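Local coordinates for protein ESXA (Geobacillus thermodenitrificans, PDB 3ZBH) that is of unknown function but belongs to the WXG100 family of ESAT-6-like helical-hairpin proteins, and is probably a substrate of type VII secretion, at the interface of chains A and B. Numbering follows the deposited sequence. Chains: chain A/B, ESXA.

Contact 1: the interface of chains A and B. Residues chain A 42, 46, 54, 57; chain B 71, 74-75, 78.
A:Phe54 and B:Val75 form the centre of a hydrophobic patch between two copies of the WXG100 hairpin, related by a two-fold in the deposited two-chain assembly. The ring contact is of the CH-pi kind: B:Val75 CG2 lies over one face of A:Phe54, 3.8 Å from the ring centroid and displaced toward the rim. The branches of the valine divide the work. With CG1 anti to the backbone N (chi1 173°), CG2 is directed at the phenylalanine while CG1 meets A:Leu42 CD1 tip to tip at 3.9 Å.

Other apolar contacts extend the patch in both directions. B:Leu71 CD1 comes to 3.5 Å from A:Phe54 CD1 as the two side chains run antiparallel alongside each other, and the same methyl lies 3.9 Å from A:Gln57 CD. At the outer rim of the ring, the methylenes of polar residues serve as apolar surface: B:Glu74 CB approaches A:Phe54 CE1, and B:Gln78 CG approaches CE2 and CZ. Shortening A:Phe54 to an alanine removes the ring, and B:Val75 CG2 and B:Leu71 CD1 would probably be left without an aromatic partner, with a gap between the helices.

The third kind of contact is made by the tryptophan of the WXG motif, in the loop joining the two helices. A:Trp46 presents the edge of its benzo ring, with the backbone carbonyl carbon of B:Gln78 lying in the ring plane, and A:Trp46 CH2 is 3.5 Å from B:Gln78 CB.

Contact 2: the interface of chains A and B. Residues chain A 31, 35, 38-39, 58; chain B 20-21, 24, 68, 72.
A helix-packing interface, largely apolar at its centre, joins the two hairpins where A:Met38 meets B:Tyr21 and A:Leu35 meets B:Leu72, and with its two-fold twin it probably helps hold the pair together. A:Met38 carries much of the contact. Its chain runs nearly extended through chi2 and then bends at chi3 (61°), which sets the methyl CE over the centre of the B:Tyr21 ring, 3.5 Å from the centroid, in a CH-pi contact. The thioether sulfur SD rests 3.7 Å from B:Glu24 CG, while CB of the same methionine lies near the tyrosine OH at the far end of the ring. The thioether is thus wedged among B:Gln20, B:Tyr21 and B:Glu24, and a methyl over one face and a methylene near the phenol oxygen probably help limit the ring's rotation.

A:Leu35 uses both branches: CD2 reaches B:Leu72 CD2 at 3.7 Å, the two side chains lying roughly perpendicular, and CD1 points toward the thioether of B:Met68. That second methionine is bent at chi2 and chi3, bringing SD into the ring plane at the edge of A:Tyr58, with CE 3.6 Å from A:Tyr58 CD1.

In the fold, helix 11-45 of chain A lies against both helices of chain B, 11-45 and 48-95, while A:Tyr58 on helix 49-97 borders the site beside B:Met68.

Contact 3: the interface of chains A and B. Residues chain A 28, 64-65, 68; chain B 35, 61-62, 65.
A:Phe65 and B:Phe65, the same residue from each copy, stack face to face across the two-chain assembly. Their ring centroids are 3.7 Å apart and the planes are within 7° of parallel, and the rings overlap broadly with a slight slip; A:Phe65 CE2 and B:Phe65 CE2 approach to 3.5 Å. In both, CG stands anti to the carbonyl carbon (chi1 -79°), a matching turn that brings the rings together from opposite directions. A:Met68 tightens this part further: its CB lies 3.5 Å from B:Phe65 CZ, and its bends at chi2 and chi3 carry CE round to 3.7 Å from B:Leu61 CB. The methionine thus packs against the CZ/CE1 edge of the B:Phe65 ring as it passes B:Leu61.

Away from the stack the packing slackens. B:Leu61 CD2 lies against the backbone O of A:Ser64 at 3.9 Å and its CB at 4.0 Å, and B:Leu35 CD1 comes no nearer to A:Met68 SD than 4.2 Å. B:Arg62 hides almost none of its surface against chain A, and its long side chain extends away from the stack, probably toward solvent.

The site sits where helix 49-97 of chain A meets helix 48-95 of chain B, with A:Val28 and B:Leu35 contributed at its margin by the helix 11-45 of each hairpin.

Contact 1: the interface of chains A and B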
ATOM      1  N   LEU A  42      -9.145  13.737  -7.948  1.00 23.55           N
ATOM      2  CA  LEU A  42      -8.118  14.752  -8.201  1.00 23.17           C
ATOM      3  C   LEU A  42      -8.240  15.321  -9.609  1.00 24.24           C
ATOM      4  O   LEU A  42      -8.097  16.514  -9.818  1.00 22.17           O
ATOM      5  CB  LEU A  42      -6.723  14.147  -8.004  1.00 22.06           C
ATOM      6  CG  LEU A  42      -5.546  15.110  -7.940  1.00 22.12           C
ATOM      7  CD1 LEU A  42      -5.589  15.929  -6.660  1.00 19.68           C
ATOM      8  CD2 LEU A  42      -4.227  14.321  -8.018  1.00 21.95           C
ATOM      9  N   TRP A  46      -8.199  19.645 -10.285  1.00 18.97           N
ATOM     10  CA  TRP A  46      -7.149  20.373 -10.964  1.00 20.22           C
ATOM     11  C   TRP A  46      -7.147  20.171 -12.454  1.00 23.51           C
ATOM     12  O   TRP A  46      -7.617  19.160 -12.960  1.00 22.68           O
ATOM     13  CB  TRP A  46      -5.778  19.884 -10.525  1.00 19.19           C
ATOM     14  CG  TRP A  46      -5.278  20.417  -9.218  1.00 18.73           C
ATOM     15  CD1 TRP A  46      -5.562  21.628  -8.597  1.00 18.16           C
ATOM     16  CD2 TRP A  46      -4.323  19.751  -8.353  1.00 18.92           C
ATOM     17  NE1 TRP A  46      -4.860  21.726  -7.383  1.00 18.11           N
ATOM     18  CE2 TRP A  46      -4.110  20.630  -7.202  1.00 19.20           C
ATOM     19  CE3 TRP A  46      -3.649  18.534  -8.409  1.00 20.78           C
ATOM     20  CZ2 TRP A  46      -3.221  20.291  -6.166  1.00 19.96           C
ATOM     21  CZ3 TRP A  46      -2.772  18.210  -7.341  1.00 22.02           C
ATOM     22  CH2 TRP A  46      -2.597  19.067  -6.253  1.00 19.64           C
ATOM     23  N   PHE A  54       1.510  14.628 -11.920  1.00 27.47           N
ATOM     24  CA  PHE A  54       1.168  13.836 -10.723  1.00 25.75           C
ATOM     25  C   PHE A  54       0.395  12.576 -11.131  1.00 25.18           C
ATOM     26  O   PHE A  54       0.645  11.479 -10.646  1.00 22.17           O
ATOM     27  CB  PHE A  54       0.299  14.650  -9.745  1.00 24.79           C
ATOM     28  CG  PHE A  54       1.067  15.612  -8.858  1.00 26.18           C
ATOM     29  CD1 PHE A  54       2.343  15.301  -8.380  1.00 24.85           C
ATOM     30  CD2 PHE A  54       0.483  16.813  -8.455  1.00 25.23           C
ATOM     31  CE1 PHE A  54       3.009  16.165  -7.535  1.00 24.96           C
ATOM     32  CE2 PHE A  54       1.155  17.690  -7.608  1.00 24.70           C
ATOM     33  CZ  PHE A  54       2.427  17.363  -7.147  1.00 24.56           C
ATOM     34  N   GLN A  57       2.533   9.962 -12.757  1.00 26.55           N
ATOM     35  CA  GLN A  57       3.381   9.272 -11.771  1.00 26.03           C
ATOM     36  C   GLN A  57       2.605   8.157 -11.071  1.00 25.20           C
ATOM     37  O   GLN A  57       3.128   7.053 -10.916  1.00 27.86           O
ATOM     38  CB  GLN A  57       3.884  10.283 -10.730  1.00 27.60           C
ATOM     39  CG  GLN A  57       4.956  11.258 -11.211  1.00 33.87           C
ATOM     40  CD  GLN A  57       5.254  12.329 -10.168  1.00 36.25           C
ATOM     41  OE1 GLN A  57       5.829  12.039  -9.121  1.00 41.44           O
ATOM     42  NE2 GLN A  57       4.858  13.559 -10.439  1.00 36.99           N
TER
ATOM     43  N   LEU B  71       5.034  10.942  -3.608  1.00 17.38           N
ATOM     44  CA  LEU B  71       3.978  11.516  -4.490  1.00 17.33           C
ATOM     45  C   LEU B  71       2.735  11.934  -3.731  1.00 16.53           C
ATOM     46  O   LEU B  71       2.248  13.046  -3.907  1.00 16.32           O
ATOM     47  CB  LEU B  71       3.572  10.472  -5.538  1.00 17.10           C
ATOM     48  CG  LEU B  71       2.335  10.787  -6.393  1.00 19.27           C
ATOM     49  CD1 LEU B  71       2.671  11.990  -7.237  1.00 19.08           C
ATOM     50  CD2 LEU B  71       2.051   9.559  -7.262  1.00 19.19           C
ATOM     51  N   GLU B  74       3.317  15.033  -1.665  1.00 19.03           N
ATOM     52  CA  GLU B  74       3.451  16.225  -2.521  1.00 20.67           C
ATOM     53  C   GLU B  74       2.070  16.677  -3.001  1.00 20.97           C
ATOM     54  O   GLU B  74       1.773  17.869  -2.999  1.00 20.85           O
ATOM     55  CB  GLU B  74       4.351  15.945  -3.729  1.00 22.55           C
ATOM     56  CG  GLU B  74       5.797  15.793  -3.301  1.00 27.81           C
ATOM     57  CD  GLU B  74       6.769  15.535  -4.429  1.00 31.23           C
ATOM     58  OE1 GLU B  74       6.405  14.937  -5.477  1.00 32.59           O
ATOM     59  OE2 GLU B  74       7.939  15.896  -4.218  1.00 30.08           O
ATOM     60  N   VAL B  75       1.236  15.719  -3.413  1.00 20.32           N
ATOM     61  CA  VAL B  75      -0.170  16.030  -3.772  1.00 19.06           C
ATOM     62  C   VAL B  75      -0.917  16.618  -2.580  1.00 18.81           C
ATOM     63  O   VAL B  75      -1.622  17.607  -2.710  1.00 16.96           O
ATOM     64  CB  VAL B  75      -0.914  14.776  -4.317  1.00 18.90           C
ATOM     65  CG1 VAL B  75      -2.426  15.070  -4.510  1.00 19.69           C
ATOM     66  CG2 VAL B  75      -0.302  14.326  -5.645  1.00 19.54           C
ATOM     67  N   GLN B  78       0.184  20.223  -2.120  1.00 20.77           N
ATOM     68  CA  GLN B  78      -0.312  21.147  -3.181  1.00 20.24           C
ATOM     69  C   GLN B  78      -1.835  21.371  -3.100  1.00 18.60           C
ATOM     70  O   GLN B  78      -2.331  22.446  -3.459  1.00 18.84           O
ATOM     71  CB  GLN B  78       0.066  20.622  -4.571  1.00 22.39           C
ATOM     72  CG  GLN B  78       1.557  20.749  -4.926  1.00 26.69           C
ATOM     73  CD  GLN B  78       2.163  22.144  -4.653  1.00 30.39           C
ATOM     74  OE1 GLN B  78       3.348  22.233  -4.346  1.00 38.43           O
ATOM     75  NE2 GLN B  78       1.357  23.221  -4.739  1.00 27.44           N
TER

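Contact 2: the interface of chains A and B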
ATOM      1  N   LEU A  31      -5.799  -0.489  -0.526  1.00 29.95           N
ATOM      2  CA  LEU A  31      -5.094   0.781  -0.780  1.00 30.71           C
ATOM      3  C   LEU A  31      -5.196   1.227  -2.244  1.00 30.09           C
ATOM      4  O   LEU A  31      -5.541   2.380  -2.508  1.00 28.55           O
ATOM      5  CB  LEU A  31      -3.622   0.669  -0.383  1.00 30.54           C
ATOM      6  CG  LEU A  31      -2.726   1.891  -0.618  1.00 32.22           C
ATOM      7  CD1 LEU A  31      -3.285   3.128   0.086  1.00 31.79           C
ATOM      8  CD2 LEU A  31      -1.329   1.566  -0.116  1.00 31.73           C
ATOM      9  N   LEU A  35      -6.798   4.696  -3.681  1.00 26.50           N
ATOM     10  CA  LEU A  35      -5.972   5.616  -4.487  1.00 24.56           C
ATOM     11  C   LEU A  35      -6.578   5.828  -5.898  1.00 25.69           C
ATOM     12  O   LEU A  35      -6.514   6.911  -6.463  1.00 23.52           O
ATOM     13  CB  LEU A  35      -4.561   5.053  -4.616  1.00 24.48           C
ATOM     14  CG  LEU A  35      -3.706   5.150  -3.337  1.00 25.27           C
ATOM     15  CD1 LEU A  35      -2.289   4.697  -3.662  1.00 25.94           C
ATOM     16  CD2 LEU A  35      -3.749   6.568  -2.754  1.00 24.90           C
ATOM     17  N   MET A  38      -9.334   8.273  -5.335  1.00 25.66           N
ATOM     18  CA  MET A  38      -8.678   9.567  -5.104  1.00 25.50           C
ATOM     19  C   MET A  38      -8.123  10.201  -6.396  1.00 24.59           C
ATOM     20  O   MET A  38      -8.299  11.398  -6.612  1.00 26.78           O
ATOM     21  CB  MET A  38      -7.592   9.420  -4.030  1.00 25.02           C
ATOM     22  CG  MET A  38      -8.146   9.165  -2.633  1.00 24.77           C
ATOM     23  SD  MET A  38      -6.971   8.390  -1.488  1.00 27.67           S
ATOM     24  CE  MET A  38      -5.705   9.664  -1.461  1.00 26.01           C
ATOM     25  N   SER A  39      -7.451   9.416  -7.231  1.00 24.84           N
ATOM     26  CA  SER A  39      -6.958   9.898  -8.514  1.00 25.92           C
ATOM     27  C   SER A  39      -8.100  10.473  -9.400  1.00 26.91           C
ATOM     28  O   SER A  39      -7.950  11.520 -10.041  1.00 23.22           O
ATOM     29  CB  SER A  39      -6.250   8.780  -9.234  1.00 27.64           C
ATOM     30  OG  SER A  39      -5.303   9.316 -10.113  1.00 26.59           O
ATOM     31  N   TYR A  58       1.362   8.433 -10.664  1.00 23.31           N
ATOM     32  CA  TYR A  58       0.506   7.431 -10.055  1.00 26.08           C
ATOM     33  C   TYR A  58       0.298   6.231 -10.985  1.00 29.03           C
ATOM     34  O   TYR A  58       0.379   5.066 -10.552  1.00 26.56           O
ATOM     35  CB  TYR A  58      -0.855   7.999  -9.655  1.00 26.38           C
ATOM     36  CG  TYR A  58      -1.734   6.925  -9.096  1.00 30.78           C
ATOM     37  CD1 TYR A  58      -1.401   6.282  -7.886  1.00 32.73           C
ATOM     38  CD2 TYR A  58      -2.873   6.483  -9.786  1.00 30.38           C
ATOM     39  CE1 TYR A  58      -2.205   5.259  -7.371  1.00 33.31           C
ATOM     40  CE2 TYR A  58      -3.653   5.456  -9.285  1.00 31.51           C
ATOM     41  CZ  TYR A  58      -3.321   4.856  -8.073  1.00 35.33           C
ATOM     42  OH  TYR A  58      -4.099   3.833  -7.574  1.00 34.59           O
TER
ATOM     43  N   GLN B  20      -6.756  12.968   2.899  1.00 21.57           N
ATOM     44  CA  GLN B  20      -6.716  11.592   2.389  1.00 22.29           C
ATOM     45  C   GLN B  20      -5.365  11.253   1.800  1.00 23.30           C
ATOM     46  O   GLN B  20      -4.811  10.168   2.062  1.00 22.42           O
ATOM     47  CB  GLN B  20      -7.763  11.382   1.311  1.00 25.76           C
ATOM     48  CG  GLN B  20      -9.202  11.508   1.765  1.00 28.71           C
ATOM     49  CD  GLN B  20     -10.115  11.078   0.648  1.00 34.04           C
ATOM     50  OE1 GLN B  20     -10.477   9.904   0.553  1.00 38.68           O
ATOM     51  NE2 GLN B  20     -10.425  11.997  -0.248  1.00 31.75           N
ATOM     52  N   TYR B  21      -4.836  12.146   0.966  1.00 19.75           N
ATOM     53  CA  TYR B  21      -3.492  11.925   0.423  1.00 20.28           C
ATOM     54  C   TYR B  21      -2.409  11.777   1.523  1.00 20.96           C
ATOM     55  O   TYR B  21      -1.542  10.876   1.443  1.00 19.91           O
ATOM     56  CB  TYR B  21      -3.137  13.022  -0.591  1.00 20.33           C
ATOM     57  CG  TYR B  21      -3.696  12.684  -1.958  1.00 21.66           C
ATOM     58  CD1 TYR B  21      -3.000  11.847  -2.811  1.00 22.47           C
ATOM     59  CD2 TYR B  21      -4.953  13.156  -2.367  1.00 21.47           C
ATOM     60  CE1 TYR B  21      -3.508  11.501  -4.051  1.00 21.96           C
ATOM     61  CE2 TYR B  21      -5.463  12.829  -3.613  1.00 20.69           C
ATOM     62  CZ  TYR B  21      -4.733  12.011  -4.445  1.00 22.58           C
ATOM     63  OH  TYR B  21      -5.232  11.646  -5.664  1.00 23.86           O
ATOM     64  N   GLU B  24      -2.982   8.428   3.263  1.00 20.97           N
ATOM     65  CA  GLU B  24      -2.542   7.281   2.475  1.00 22.17           C
ATOM     66  C   GLU B  24      -1.015   7.229   2.365  1.00 20.84           C
ATOM     67  O   GLU B  24      -0.444   6.145   2.324  1.00 21.88           O
ATOM     68  CB  GLU B  24      -3.249   7.194   1.102  1.00 24.36           C
ATOM     69  CG  GLU B  24      -4.778   7.025   1.149  1.00 25.15           C
ATOM     70  CD  GLU B  24      -5.290   5.870   2.035  1.00 30.86           C
ATOM     71  OE1 GLU B  24      -4.523   4.967   2.451  1.00 31.93           O
ATOM     72  OE2 GLU B  24      -6.497   5.860   2.342  1.00 34.10           O
ATOM     73  N   MET B  68       5.731   6.282  -4.145  1.00 19.96           N
ATOM     74  CA  MET B  68       4.310   6.564  -3.967  1.00 18.95           C
ATOM     75  C   MET B  68       4.115   7.439  -2.730  1.00 18.20           C
ATOM     76  O   MET B  68       3.326   8.366  -2.733  1.00 17.58           O
ATOM     77  CB  MET B  68       3.512   5.271  -3.841  1.00 19.29           C
ATOM     78  CG  MET B  68       2.017   5.502  -3.716  1.00 22.15           C
ATOM     79  SD  MET B  68       1.270   6.030  -5.283  1.00 26.13           S
ATOM     80  CE  MET B  68       1.068   4.429  -6.068  1.00 24.86           C
ATOM     81  N   LEU B  72       2.209  11.034  -2.888  1.00 16.94           N
ATOM     82  CA  LEU B  72       0.979  11.303  -2.172  1.00 17.10           C
ATOM     83  C   LEU B  72       1.151  12.490  -1.231  1.00 18.78           C
ATOM     84  O   LEU B  72       0.269  13.297  -1.105  1.00 16.75           O
ATOM     85  CB  LEU B  72       0.514  10.075  -1.372  1.00 17.53           C
ATOM     86  CG  LEU B  72       0.224   8.796  -2.208  1.00 18.94           C
ATOM     87  CD1 LEU B  72       0.041   7.600  -1.284  1.00 19.82           C
ATOM     88  CD2 LEU B  72      -0.926   8.921  -3.216  1.00 22.46           C
TER

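Contact 3: the interface of chains A and B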
ATOM      1  N   VAL A  28      -2.982  -4.025   0.590  1.00 28.90           N
ATOM      2  CA  VAL A  28      -2.422  -3.432  -0.627  1.00 28.54           C
ATOM      3  C   VAL A  28      -3.507  -3.276  -1.701  1.00 31.70           C
ATOM      4  O   VAL A  28      -3.594  -2.242  -2.362  1.00 26.77           O
ATOM      5  CB  VAL A  28      -1.204  -4.210  -1.193  1.00 28.25           C
ATOM      6  CG1 VAL A  28      -0.779  -3.649  -2.539  1.00 27.47           C
ATOM      7  CG2 VAL A  28      -0.002  -4.152  -0.225  1.00 25.48           C
ATOM      8  N   SER A  64       3.455  -1.675  -9.854  1.00 30.96           N
ATOM      9  CA  SER A  64       4.240  -2.191  -8.701  1.00 29.44           C
ATOM     10  C   SER A  64       3.410  -2.597  -7.503  1.00 27.42           C
ATOM     11  O   SER A  64       3.721  -3.593  -6.852  1.00 27.20           O
ATOM     12  CB  SER A  64       5.327  -1.205  -8.308  1.00 30.90           C
ATOM     13  OG  SER A  64       6.165  -0.992  -9.427  1.00 34.44           O
ATOM     14  N   PHE A  65       2.359  -1.832  -7.205  1.00 26.10           N
ATOM     15  CA  PHE A  65       1.417  -2.166  -6.143  1.00 26.64           C
ATOM     16  C   PHE A  65       0.610  -3.431  -6.423  1.00 27.97           C
ATOM     17  O   PHE A  65       0.400  -4.247  -5.519  1.00 25.19           O
ATOM     18  CB  PHE A  65       0.480  -0.984  -5.848  1.00 26.07           C
ATOM     19  CG  PHE A  65       1.126   0.087  -4.998  1.00 23.50           C
ATOM     20  CD1 PHE A  65       2.280   0.724  -5.436  1.00 21.88           C
ATOM     21  CD2 PHE A  65       0.587   0.439  -3.775  1.00 25.76           C
ATOM     22  CE1 PHE A  65       2.915   1.682  -4.652  1.00 23.33           C
ATOM     23  CE2 PHE A  65       1.205   1.417  -2.991  1.00 24.10           C
ATOM     24  CZ  PHE A  65       2.379   2.022  -3.431  1.00 22.22           C
ATOM     25  N   MET A  68       2.969  -6.312  -5.878  1.00 28.42           N
ATOM     26  CA  MET A  68       3.150  -6.548  -4.430  1.00 29.42           C
ATOM     27  C   MET A  68       1.996  -7.336  -3.840  1.00 29.15           C
ATOM     28  O   MET A  68       2.217  -8.296  -3.128  1.00 27.41           O
ATOM     29  CB  MET A  68       3.356  -5.230  -3.656  1.00 28.08           C
ATOM     30  CG  MET A  68       3.611  -5.443  -2.165  1.00 27.87           C
ATOM     31  SD  MET A  68       5.302  -6.042  -1.916  1.00 27.69           S
ATOM     32  CE  MET A  68       6.260  -4.523  -2.075  1.00 28.40           C
TER
ATOM     33  N   LEU B  35       6.078  -4.887   6.341  1.00 25.05           N
ATOM     34  CA  LEU B  35       6.653  -5.843   5.389  1.00 24.73           C
ATOM     35  C   LEU B  35       8.173  -6.004   5.549  1.00 23.94           C
ATOM     36  O   LEU B  35       8.697  -7.079   5.324  1.00 22.43           O
ATOM     37  CB  LEU B  35       6.334  -5.433   3.947  1.00 23.70           C
ATOM     38  CG  LEU B  35       4.843  -5.381   3.592  1.00 26.51           C
ATOM     39  CD1 LEU B  35       4.715  -4.959   2.126  1.00 25.05           C
ATOM     40  CD2 LEU B  35       4.200  -6.748   3.813  1.00 25.45           C
ATOM     41  N   LEU B  61      10.434  -4.084  -5.597  1.00 29.64           N
ATOM     42  CA  LEU B  61       9.208  -3.306  -5.593  1.00 29.05           C
ATOM     43  C   LEU B  61       9.208  -2.204  -4.546  1.00 28.26           C
ATOM     44  O   LEU B  61       8.513  -1.196  -4.686  1.00 26.13           O
ATOM     45  CB  LEU B  61       8.011  -4.221  -5.343  1.00 29.51           C
ATOM     46  CG  LEU B  61       7.736  -5.259  -6.429  1.00 30.40           C
ATOM     47  CD1 LEU B  61       6.651  -6.208  -5.948  1.00 29.54           C
ATOM     48  CD2 LEU B  61       7.339  -4.583  -7.733  1.00 28.14           C
ATOM     49  N   ARG B  62       9.966  -2.413  -3.486  1.00 27.01           N
ATOM     50  CA  ARG B  62       9.983  -1.492  -2.359  1.00 26.66           C
ATOM     51  C   ARG B  62      10.251  -0.031  -2.775  1.00 26.20           C
ATOM     52  O   ARG B  62       9.589   0.863  -2.274  1.00 26.12           O
ATOM     53  CB  ARG B  62      10.991  -1.965  -1.320  1.00 26.86           C
ATOM     54  CG  ARG B  62      10.796  -1.356   0.074  1.00 27.33           C
ATOM     55  CD  ARG B  62      11.998  -1.750   0.942  1.00 28.60           C
ATOM     56  NE  ARG B  62      11.929  -1.167   2.272  1.00 27.02           N
ATOM     57  CZ  ARG B  62      12.428   0.023   2.603  1.00 29.71           C
ATOM     58  NH1 ARG B  62      13.034   0.797   1.692  1.00 28.48           N
ATOM     59  NH2 ARG B  62      12.308   0.449   3.851  1.00 30.00           N
ATOM     60  N   PHE B  65       7.188   1.868  -3.752  1.00 21.55           N
ATOM     61  CA  PHE B  65       6.353   2.260  -2.629  1.00 21.89           C
ATOM     62  C   PHE B  65       6.859   3.550  -1.989  1.00 22.67           C
ATOM     63  O   PHE B  65       6.056   4.384  -1.595  1.00 21.38           O
ATOM     64  CB  PHE B  65       6.213   1.112  -1.586  1.00 22.53           C
ATOM     65  CG  PHE B  65       5.217   0.047  -1.994  1.00 22.62           C
ATOM     66  CD1 PHE B  65       5.413  -0.721  -3.132  1.00 23.97           C
ATOM     67  CD2 PHE B  65       4.057  -0.159  -1.249  1.00 24.61           C
ATOM     68  CE1 PHE B  65       4.478  -1.676  -3.525  1.00 23.99           C
ATOM     69  CE2 PHE B  65       3.129  -1.117  -1.632  1.00 23.46           C
ATOM     70  CZ  PHE B  65       3.329  -1.872  -2.777  1.00 23.44           C
TER

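Contacts 1 and 2 are close neighbours, their C-alpha centres about 9 Å apart, and contact 3 follows at about 14 Å from contact 2 and 19 Å from contact 1. Along helix B 48-95 the partners step from contact 3 through contact 2 to contact 1, toward the inter-helix loop of chain A. B:Met68 and A:Leu35 of contact 2 are the two-fold equivalents of A:Met68 and B:Leu35 of contact 3, which ties these two together. The phenylalanine pair of contact 3 lies about the two-fold axis, and contacts 1 and 2 recur on its other side with the chains exchanged, which suggests a continuous apolar seam joining the hairpins.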